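PDB 5BN3: V-type ATP synthase alpha chain from Nanoarchaeum equitans Kin4-M, which is the A subunit of an archaeal V/A-type rotary ATPase, assembled from a beta-barrel, a barrel-sandwich, a P-loop nucleotide-binding and a C-terminal domain. Local coordinates for residues K30-V35 against V47-N52; A292-S297 against T322-E327; K112-I117 against F162-T167. All coordinates share one frame; numbering follows the deposited sequence.

Contact 1 of 3, residues K30-V35 against V47-N52; sequences KLIGEV and VYEDTN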
loop_
_atom_site.group_PDB
_atom_site.type_symbol
_atom_site.label_atom_id
_atom_site.label_comp_id
_atom_site.label_asym_id
_atom_site.label_seq_id
_atom_site.Cartn_x
_atom_site.Cartn_y
_atom_site.Cartn_z
ATOM N N LYS A 30 36.028 5.425 -26.986
ATOM C CA LYS A 30 36.070 3.967 -26.863
ATOM C C LYS A 30 35.760 3.459 -25.457
ATOM O O LYS A 30 36.598 2.817 -24.820
ATOM C CB LYS A 30 37.428 3.432 -27.327
ATOM C CG LYS A 30 37.736 3.696 -28.794
ATOM C CD LYS A 30 39.108 3.147 -29.153
ATOM C CE LYS A 30 39.192 2.762 -30.621
ATOM N NZ LYS A 30 40.377 1.897 -30.889
ATOM N N LEU A 31 34.553 3.744 -24.984
ATOM C CA LEU A 31 34.122 3.281 -23.673
ATOM C C LEU A 31 33.726 1.810 -23.758
ATOM O O LEU A 31 33.101 1.384 -24.732
ATOM C CB LEU A 31 32.945 4.123 -23.176
ATOM C CG LEU A 31 33.151 5.637 -23.263
ATOM C CD1 LEU A 31 31.898 6.389 -22.845
ATOM C CD2 LEU A 31 34.327 6.062 -22.408
ATOM N N ILE A 32 34.105 1.034 -22.747
ATOM C CA ILE A 32 33.773 -0.385 -22.716
ATOM C C ILE A 32 32.267 -0.588 -22.565
ATOM O O ILE A 32 31.642 -0.033 -21.658
ATOM C CB ILE A 32 34.501 -1.123 -21.574
ATOM C CG1 ILE A 32 36.013 -0.887 -21.656
ATOM C CG2 ILE A 32 34.192 -2.612 -21.619
ATOM C CD1 ILE A 32 36.654 -1.409 -22.929
ATOM N N GLY A 33 31.689 -1.378 -23.466
ATOM C CA GLY A 33 30.278 -1.708 -23.411
ATOM C C GLY A 33 30.066 -3.174 -23.729
ATOM O O GLY A 33 30.989 -3.859 -24.171
ATOM N N GLU A 34 28.849 -3.657 -23.502
ATOM C CA GLU A 34 28.516 -5.044 -23.792
ATOM C C GLU A 34 27.126 -5.125 -24.414
ATOM O O GLU A 34 26.166 -4.569 -23.878
ATOM C CB GLU A 34 28.580 -5.882 -22.510
ATOM C CG GLU A 34 28.381 -7.378 -22.710
ATOM C CD GLU A 34 28.412 -8.147 -21.398
ATOM O OE1 GLU A 34 28.348 -7.508 -20.325
ATOM O OE2 GLU A 34 28.501 -9.392 -21.438
ATOM N N VAL A 35 27.020 -5.806 -25.551
ATOM C CA VAL A 35 25.726 -5.998 -26.202
ATOM C C VAL A 35 24.862 -6.953 -25.377
ATOM O O VAL A 35 25.267 -8.077 -25.098
ATOM C CB VAL A 35 25.886 -6.550 -27.632
ATOM C CG1 VAL A 35 24.528 -6.744 -28.277
ATOM C CG2 VAL A 35 26.727 -5.603 -28.470
ATOM N N VAL A 47 26.714 0.306 -21.117
ATOM C CA VAL A 47 28.035 0.918 -21.094
ATOM C C VAL A 47 28.577 0.952 -19.670
ATOM O O VAL A 47 27.879 1.369 -18.744
ATOM C CB VAL A 47 27.980 2.344 -21.675
ATOM C CG1 VAL A 47 29.365 2.962 -21.716
ATOM C CG2 VAL A 47 27.384 2.308 -23.067
ATOM N N TYR A 48 29.821 0.511 -19.503
ATOM C CA TYR A 48 30.439 0.424 -18.183
ATOM C C TYR A 48 31.216 1.688 -17.829
ATOM O O TYR A 48 32.150 1.658 -17.025
ATOM C CB TYR A 48 31.337 -0.811 -18.100
ATOM C CG TYR A 48 30.573 -2.096 -18.288
ATOM C CD1 TYR A 48 29.853 -2.654 -17.243
ATOM C CD2 TYR A 48 30.555 -2.741 -19.516
ATOM C CE1 TYR A 48 29.143 -3.823 -17.412
ATOM C CE2 TYR A 48 29.849 -3.912 -19.694
ATOM C CZ TYR A 48 29.145 -4.447 -18.640
ATOM O OH TYR A 48 28.439 -5.612 -18.810
ATOM N N GLU A 49 30.815 2.797 -18.436
ATOM C CA GLU A 49 31.400 4.098 -18.142
ATOM C C GLU A 49 30.324 5.164 -18.281
ATOM O O GLU A 49 29.236 4.886 -18.790
ATOM C CB GLU A 49 32.585 4.383 -19.071
ATOM C CG GLU A 49 33.940 4.302 -18.379
ATOM C CD GLU A 49 34.950 3.464 -19.140
ATOM O OE1 GLU A 49 34.579 2.862 -20.171
ATOM O OE2 GLU A 49 36.119 3.405 -18.704
ATOM N N ASP A 50 30.616 6.377 -17.824
ATOM C CA ASP A 50 29.643 7.460 -17.913
ATOM C C ASP A 50 29.376 7.829 -19.370
ATOM O O ASP A 50 30.300 7.914 -20.181
ATOM C CB ASP A 50 30.113 8.685 -17.132
ATOM C CG ASP A 50 29.069 9.785 -17.095
ATOM O OD1 ASP A 50 27.861 9.475 -17.184
ATOM O OD2 ASP A 50 29.459 10.965 -16.973
ATOM N N THR A 51 28.106 8.040 -19.693
ATOM C CA THR A 51 27.695 8.283 -21.070
ATOM C C THR A 51 27.332 9.741 -21.338
ATOM O O THR A 51 26.900 10.081 -22.440
ATOM C CB THR A 51 26.509 7.387 -21.471
ATOM O OG1 THR A 51 25.401 7.634 -20.597
ATOM C CG2 THR A 51 26.900 5.920 -21.391
ATOM N N ASN A 52 27.495 10.599 -20.337
ATOM C CA ASN A 52 27.248 12.023 -20.535
ATOM C C ASN A 52 28.240 12.588 -21.545
ATOM O O ASN A 52 29.440 12.317 -21.467
ATOM C CB ASN A 52 27.354 12.786 -19.212
ATOM C CG ASN A 52 26.690 14.153 -19.268
ATOM O OD1 ASN A 52 25.615 14.311 -19.848
ATOM N ND2 ASN A 52 27.332 15.146 -18.663
#
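Gly33 and Val47 face each other as an antiparallel non-hydrogen-bonded pair, their CA atoms 4.2 Å apart, where strand 42-47 reaches its end beside strand 31-39. The backbone bond across the two segments comes next: Tyr48 N reaches Ile32 O over 2.9 Å and is nearly straight (167°). Beyond it the chains diverge, and a side chain takes over the pairing, as the Glu49 carboxylate turns back so that OE1 accepts the amide of Ile32 at 3.2 Å. OE2 of the same group forms a salt bridge with Arg85, which ties this substitute for a strand partner to a more distant part of the chain. The arrangement shows how a strand can leave its sheet without abandoning the neighbouring strand's polar backbone, here in the N-terminal beta-barrel of the ATP synthase alpha/beta family. On the far flank of 31-39, Lys30 and Leu31 form a G1 bulge against strand 23-26. The Tyr48 ring lies obliquely against Gly33, its CD2 4.0 Å from Gly33 CA. At the ring's edge and in its plane is Glu34 OE1. Glu34 gets there with CG anti to its backbone N (chi1 -174°) and an extended chain, its carboxylate turned 40° from the ring. The Tyr48 OH donates to OE1, although the modelled separation is so short that its exact length is doubtful; Glu34 OE2 pairs with Arg185. Leu31 completes the junction: its CB rests on Val47 CG1 at 4.0 Å, and its CD1 lies 3.5 Å from Asp50 O, a buried carbonyl oxygen that has no polar partner in the model.

Contact 2 of 3, residues A292-S297 against T322-E327; sequences AAREAS and TSRWAE
Arg294 spends one nitrogen on two acceptors of the facing helix: NH1 forms a salt bridge with Glu327 OE1 at 2.8 Å and a hydrogen bond with Arg324 O at 3.0 Å. Its CG stands anti to the carbonyl carbon (chi1 -67°), and the chain runs extended from CG to NE toward that helix. Both oxygens lie in the guanidinium plane, at its edge, which fixes the rotation of the group. The carboxylate is turned differently, for OE1 is approached from above its own plane. NH2 of Arg294 binds Ser287 O, and Glu327 OE2 is held by Thr257 of the neighbouring NEQ263 chain. Arg324 meets Arg294 with its backbone carbonyl and CB; its guanidinium leads away to a salt bridge with Glu252 and to cation-pi contacts with Tyr256 and Tyr297 of the NEQ263 chain. A weak bond of 3.4 Å joins Trp325 NE1 to Glu295 OE2, the oxygen lying at the indole edge, while Glu295 OE1 is engaged by Arg185. Packing is lighter, with Trp325 CD1 3.7 Å from Glu295 CA. The two helix segments approach to 8.6 Å between axes, their directions 133° apart. Helices 293-309 and 322-335 are joined through strand 314-320, which lies parallel in the central sheet of the P-loop nucleotide-binding domain, here at a subunit interface.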
loop_
_atom_site.group_PDB
_atom_site.type_symbol
_atom_site.label_atom_id
_atom_site.label_comp_id
_atom_site.label_asym_id
_atom_site.label_seq_id
_atom_site.Cartn_x
_atom_site.Cartn_y
_atom_site.Cartn_z
ATOM N N ALA A 292 26.457 0.111 -14.247
ATOM C CA ALA A 292 26.488 -1.185 -14.922
ATOM C C ALA A 292 27.699 -2.023 -14.516
ATOM O O ALA A 292 27.681 -3.251 -14.625
ATOM C CB ALA A 292 26.453 -0.994 -16.426
ATOM N N ALA A 293 28.749 -1.359 -14.050
ATOM C CA ALA A 293 29.957 -2.054 -13.628
ATOM C C ALA A 293 29.761 -2.795 -12.303
ATOM O O ALA A 293 30.610 -3.594 -11.905
ATOM C CB ALA A 293 31.113 -1.085 -13.532
ATOM N N ARG A 294 28.650 -2.520 -11.620
ATOM C CA ARG A 294 28.289 -3.269 -10.416
ATOM C C ARG A 294 28.000 -4.718 -10.764
ATOM O O ARG A 294 28.397 -5.631 -10.040
ATOM C CB ARG A 294 27.053 -2.665 -9.744
ATOM C CG ARG A 294 27.253 -1.285 -9.158
ATOM C CD ARG A 294 25.986 -0.808 -8.474
ATOM N NE ARG A 294 26.040 0.621 -8.177
ATOM C CZ ARG A 294 25.008 1.332 -7.739
ATOM N NH1 ARG A 294 23.835 0.745 -7.544
ATOM N NH2 ARG A 294 25.150 2.625 -7.500
ATOM N N GLU A 295 27.285 -4.929 -11.865
ATOM C CA GLU A 295 27.002 -6.282 -12.326
ATOM C C GLU A 295 28.304 -6.976 -12.692
ATOM O O GLU A 295 28.518 -8.138 -12.345
ATOM C CB GLU A 295 26.051 -6.273 -13.526
ATOM C CG GLU A 295 25.864 -7.647 -14.146
ATOM C CD GLU A 295 24.640 -7.741 -15.031
ATOM O OE1 GLU A 295 24.663 -7.189 -16.153
ATOM O OE2 GLU A 295 23.656 -8.384 -14.610
ATOM N N ALA A 296 29.179 -6.251 -13.378
ATOM C CA ALA A 296 30.469 -6.797 -13.776
ATOM C C ALA A 296 31.289 -7.227 -12.563
ATOM O O ALA A 296 31.898 -8.293 -12.570
ATOM C CB ALA A 296 31.236 -5.785 -14.600
ATOM N N SER A 297 31.287 -6.403 -11.519
ATOM C CA SER A 297 32.068 -6.688 -10.314
ATOM C C SER A 297 31.631 -7.982 -9.621
ATOM O O SER A 297 32.457 -8.694 -9.045
ATOM C CB SER A 297 31.979 -5.519 -9.333
ATOM O OG SER A 297 30.688 -5.439 -8.755
ATOM N N THR A 322 24.661 -6.689 -2.438
ATOM C CA THR A 322 23.957 -7.244 -3.599
ATOM C C THR A 322 22.748 -6.421 -4.042
ATOM O O THR A 322 22.315 -6.513 -5.188
ATOM C CB THR A 322 23.520 -8.704 -3.364
ATOM O OG1 THR A 322 22.606 -8.764 -2.260
ATOM C CG2 THR A 322 24.727 -9.575 -3.074
ATOM N N SER A 323 22.204 -5.623 -3.132
ATOM C CA SER A 323 21.099 -4.732 -3.468
ATOM C C SER A 323 21.484 -3.686 -4.520
ATOM O O SER A 323 20.641 -3.241 -5.298
ATOM C CB SER A 323 20.575 -4.037 -2.210
ATOM O OG SER A 323 20.139 -4.988 -1.259
ATOM N N ARG A 324 22.757 -3.300 -4.544
ATOM C CA ARG A 324 23.232 -2.294 -5.494
ATOM C C ARG A 324 23.296 -2.880 -6.900
ATOM O O ARG A 324 23.069 -2.182 -7.888
ATOM C CB ARG A 324 24.607 -1.764 -5.074
ATOM C CG ARG A 324 24.681 -1.299 -3.625
ATOM C CD ARG A 324 23.572 -0.320 -3.294
ATOM N NE ARG A 324 23.544 -0.013 -1.867
ATOM C CZ ARG A 324 22.442 0.278 -1.186
ATOM N NH1 ARG A 324 21.266 0.299 -1.798
ATOM N NH2 ARG A 324 22.517 0.540 0.111
ATOM N N TRP A 325 23.615 -4.169 -6.974
ATOM C CA TRP A 325 23.600 -4.915 -8.228
ATOM C C TRP A 325 22.161 -5.018 -8.720
ATOM O O TRP A 325 21.887 -4.853 -9.908
ATOM C CB TRP A 325 24.212 -6.308 -8.008
ATOM C CG TRP A 325 24.017 -7.297 -9.138
ATOM C CD1 TRP A 325 23.884 -7.016 -10.469
ATOM C CD2 TRP A 325 23.926 -8.725 -9.019
ATOM N NE1 TRP A 325 23.719 -8.181 -11.182
ATOM C CE2 TRP A 325 23.744 -9.243 -10.316
ATOM C CE3 TRP A 325 23.989 -9.614 -7.942
ATOM C CZ2 TRP A 325 23.617 -10.611 -10.564
ATOM C CZ3 TRP A 325 23.865 -10.971 -8.189
ATOM C CH2 TRP A 325 23.681 -11.456 -9.489
ATOM N N ALA A 326 21.240 -5.268 -7.796
ATOM C CA ALA A 326 19.823 -5.314 -8.133
ATOM C C ALA A 326 19.334 -3.974 -8.679
ATOM O O ALA A 326 18.522 -3.938 -9.605
ATOM C CB ALA A 326 19.006 -5.729 -6.928
ATOM N N GLU A 327 19.825 -2.877 -8.106
ATOM C CA GLU A 327 19.473 -1.543 -8.595
ATOM C C GLU A 327 19.960 -1.339 -10.026
ATOM O O GLU A 327 19.281 -0.713 -10.839
ATOM C CB GLU A 327 20.069 -0.453 -7.698
ATOM C CG GLU A 327 19.788 0.963 -8.202
ATOM C CD GLU A 327 20.641 2.023 -7.530
ATOM O OE1 GLU A 327 21.406 1.678 -6.605
ATOM O OE2 GLU A 327 20.551 3.208 -7.929
#

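Contact 3 of 3, residues K112-I117 against F162-T167; sequences KVWEFI and FTIEET
Trp114 and Phe162 clasp each other through a reciprocal pair of backbone bonds, Trp114 N to Phe162 O at 2.7 Å and Phe162 N to Trp114 O at 2.8 Å, which defines an antiparallel hydrogen-bonded pair. Their side chains leave on the same face of the sheet, and that face holds the close packing. With Trp114 CG anti to the carbonyl carbon (chi1 -58°), the indole and Ile164 lie side by side, pointing the same way, Ile164 CD1 only 3.4 Å from Trp114 NE1. Lys112 CG sits over one face of the indole, offset toward the rim. Beside the indole a water bridges the backbones, accepting from Ile164 N at 2.9 Å and lying within hydrogen-bonding distance of Lys112 O. Phe162 adds its CD1 against Phe116 CB at 4.0 Å. The other side is looser: Val113, exposed, meets Thr163 by little more than one methyl contact, CG2 to CG2 at 4.1 Å. The chain then reverses in a type I turn from Thr163 to Glu166, inside which Glu166 OE1 accepts the amide of Thr163 at 2.9 Å. In this barrel-sandwich domain strand 114-118 runs between strands 160-162 and 131-137, the former being an outermost strand of the sheet within the chain. Trp114 also packs on Val135 and Glu137 of strand 131-137 and on Pro73, and Phe116 reaches Ile132 and Val135 of that strand as well as Ile168 and Leu178 in loops.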
loop_
_atom_site.group_PDB
_atom_site.type_symbol
_atom_site.label_atom_id
_atom_site.label_comp_id
_atom_site.label_asym_id
_atom_site.label_seq_id
_atom_site.Cartn_x
_atom_site.Cartn_y
_atom_site.Cartn_z
ATOM N N LYS A 112 56.194 -7.265 -13.613
ATOM C CA LYS A 112 56.546 -8.065 -12.441
ATOM C C LYS A 112 57.145 -9.411 -12.854
ATOM O O LYS A 112 56.605 -10.100 -13.724
ATOM C CB LYS A 112 55.310 -8.289 -11.566
ATOM C CG LYS A 112 55.477 -9.361 -10.506
ATOM C CD LYS A 112 56.233 -8.863 -9.284
ATOM C CE LYS A 112 56.436 -9.997 -8.284
ATOM N NZ LYS A 112 57.022 -9.523 -6.995
ATOM N N VAL A 113 58.266 -9.774 -12.238
ATOM C CA VAL A 113 58.953 -11.017 -12.576
ATOM C C VAL A 113 58.612 -12.131 -11.590
ATOM O O VAL A 113 58.862 -12.009 -10.391
ATOM C CB VAL A 113 60.484 -10.824 -12.630
ATOM C CG1 VAL A 113 61.171 -12.147 -12.897
ATOM C CG2 VAL A 113 60.853 -9.815 -13.709
ATOM N N TRP A 114 58.042 -13.217 -12.103
ATOM C CA TRP A 114 57.635 -14.338 -11.261
ATOM C C TRP A 114 58.595 -15.513 -11.382
ATOM O O TRP A 114 59.246 -15.682 -12.411
ATOM C CB TRP A 114 56.227 -14.795 -11.649
ATOM C CG TRP A 114 55.207 -13.709 -11.548
ATOM C CD1 TRP A 114 54.673 -12.981 -12.569
ATOM C CD2 TRP A 114 54.605 -13.222 -10.346
ATOM N NE1 TRP A 114 53.769 -12.070 -12.075
ATOM C CE2 TRP A 114 53.707 -12.201 -10.711
ATOM C CE3 TRP A 114 54.732 -13.556 -8.995
ATOM C CZ2 TRP A 114 52.941 -11.509 -9.771
ATOM C CZ3 TRP A 114 53.976 -12.873 -8.068
ATOM C CH2 TRP A 114 53.093 -11.859 -8.457
ATOM N N GLU A 115 58.677 -16.331 -10.336
ATOM C CA GLU A 115 59.460 -17.563 -10.407
ATOM C C GLU A 115 58.541 -18.768 -10.581
ATOM O O GLU A 115 57.786 -19.124 -9.672
ATOM C CB GLU A 115 60.342 -17.738 -9.166
ATOM C CG GLU A 115 61.235 -18.973 -9.229
ATOM C CD GLU A 115 62.346 -18.954 -8.197
ATOM O OE1 GLU A 115 63.519 -18.775 -8.590
ATOM O OE2 GLU A 115 62.052 -19.130 -6.997
ATOM N N PHE A 116 58.610 -19.389 -11.754
ATOM C CA PHE A 116 57.768 -20.533 -12.084
ATOM C C PHE A 116 58.500 -21.859 -11.872
ATOM O O PHE A 116 59.559 -22.094 -12.456
ATOM C CB PHE A 116 57.288 -20.415 -13.534
ATOM C CG PHE A 116 56.504 -21.599 -14.015
ATOM C CD1 PHE A 116 55.227 -21.842 -13.535
ATOM C CD2 PHE A 116 57.039 -22.461 -14.960
ATOM C CE1 PHE A 116 54.498 -22.928 -13.982
ATOM C CE2 PHE A 116 56.316 -23.551 -15.413
ATOM C CZ PHE A 116 55.043 -23.785 -14.922
ATOM N N ILE A 117 57.931 -22.718 -11.031
ATOM C CA ILE A 117 58.484 -24.045 -10.778
ATOM C C ILE A 117 57.555 -25.110 -11.364
ATOM O O ILE A 117 56.441 -25.301 -10.873
ATOM C CB ILE A 117 58.665 -24.293 -9.264
ATOM C CG1 ILE A 117 59.592 -23.236 -8.650
ATOM C CG2 ILE A 117 59.203 -25.692 -9.010
ATOM C CD1 ILE A 117 59.707 -23.321 -7.138
ATOM N N PHE A 162 59.985 -15.468 -15.053
ATOM C CA PHE A 162 59.213 -15.037 -16.215
ATOM C C PHE A 162 58.255 -13.905 -15.859
ATOM O O PHE A 162 57.863 -13.755 -14.702
ATOM C CB PHE A 162 58.387 -16.201 -16.774
ATOM C CG PHE A 162 59.201 -17.397 -17.165
ATOM C CD1 PHE A 162 59.469 -18.399 -16.245
ATOM C CD2 PHE A 162 59.681 -17.534 -18.460
ATOM C CE1 PHE A 162 60.212 -19.506 -16.603
ATOM C CE2 PHE A 162 60.424 -18.641 -18.824
ATOM C CZ PHE A 162 60.689 -19.628 -17.895
ATOM N N THR A 163 57.877 -13.114 -16.861
ATOM C CA THR A 163 56.784 -12.156 -16.707
ATOM C C THR A 163 55.517 -12.804 -17.252
ATOM O O THR A 163 55.580 -13.879 -17.849
ATOM C CB THR A 163 57.061 -10.816 -17.419
ATOM O OG1 THR A 163 57.072 -11.009 -18.838
ATOM C CG2 THR A 163 58.397 -10.243 -16.975
ATOM N N ILE A 164 54.377 -12.146 -17.062
ATOM C CA ILE A 164 53.072 -12.757 -17.321
ATOM C C ILE A 164 52.800 -13.128 -18.789
ATOM O O ILE A 164 52.085 -14.093 -19.065
ATOM C CB ILE A 164 51.925 -11.872 -16.746
ATOM C CG1 ILE A 164 51.013 -12.694 -15.837
ATOM C CG2 ILE A 164 51.122 -11.202 -17.848
ATOM C CD1 ILE A 164 51.692 -13.176 -14.582
ATOM N N GLU A 165 53.385 -12.384 -19.724
ATOM C CA GLU A 165 53.104 -12.601 -21.143
ATOM C C GLU A 165 54.044 -13.611 -21.796
ATOM O O GLU A 165 53.930 -13.887 -22.990
ATOM C CB GLU A 165 53.144 -11.274 -21.910
ATOM C CG GLU A 165 51.875 -10.433 -21.806
ATOM C CD GLU A 165 50.798 -10.854 -22.795
ATOM O OE1 GLU A 165 50.772 -12.037 -23.194
ATOM O OE2 GLU A 165 49.976 -9.994 -23.177
ATOM N N GLU A 166 54.964 -14.164 -21.012
ATOM C CA GLU A 166 55.957 -15.093 -21.546
ATOM C C GLU A 166 55.478 -16.543 -21.562
ATOM O O GLU A 166 54.800 -16.997 -20.638
ATOM C CB GLU A 166 57.275 -14.970 -20.773
ATOM C CG GLU A 166 57.961 -13.625 -20.959
ATOM C CD GLU A 166 59.340 -13.568 -20.336
ATOM O OE1 GLU A 166 59.475 -13.911 -19.146
ATOM O OE2 GLU A 166 60.294 -13.176 -21.040
ATOM N N THR A 167 55.840 -17.260 -22.623
ATOM C CA THR A 167 55.524 -18.679 -22.759
ATOM C C THR A 167 56.315 -19.500 -21.741
ATOM O O THR A 167 57.535 -19.365 -21.640
ATOM C CB THR A 167 55.850 -19.178 -24.183
ATOM O OG1 THR A 167 55.125 -18.397 -25.142
ATOM C CG2 THR A 167 55.480 -20.645 -24.345
HETATM O O HOH W 1 54.393 -10.101 -15.071
#

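How the contacts relate
Along the chain contact 1 comes first, then contact 3, then contact 2, each in a different domain: the N-terminal beta-barrel, the barrel-sandwich and the nucleotide-binding domain. Contacts 1 and 2, with centres 15 Å apart, nonetheless touch. The Tyr48 ring reaches segment 292-297, its CE1 3.2 Å from Ala292 O. Arg185 and Gln46 strengthen this seam, since each binds a residue of both contacts: Arg185 pairs with Glu34 and Glu295, Gln46 with Tyr48 and Glu295. Contact 3 stands apart, its centre 32 Å from that of contact 1 and 34 Å from that of contact 2. Barrel and nucleotide-binding domain are thus in direct contact here, whereas contact 3 touches neither of the other two and lies within the barrel-sandwich region.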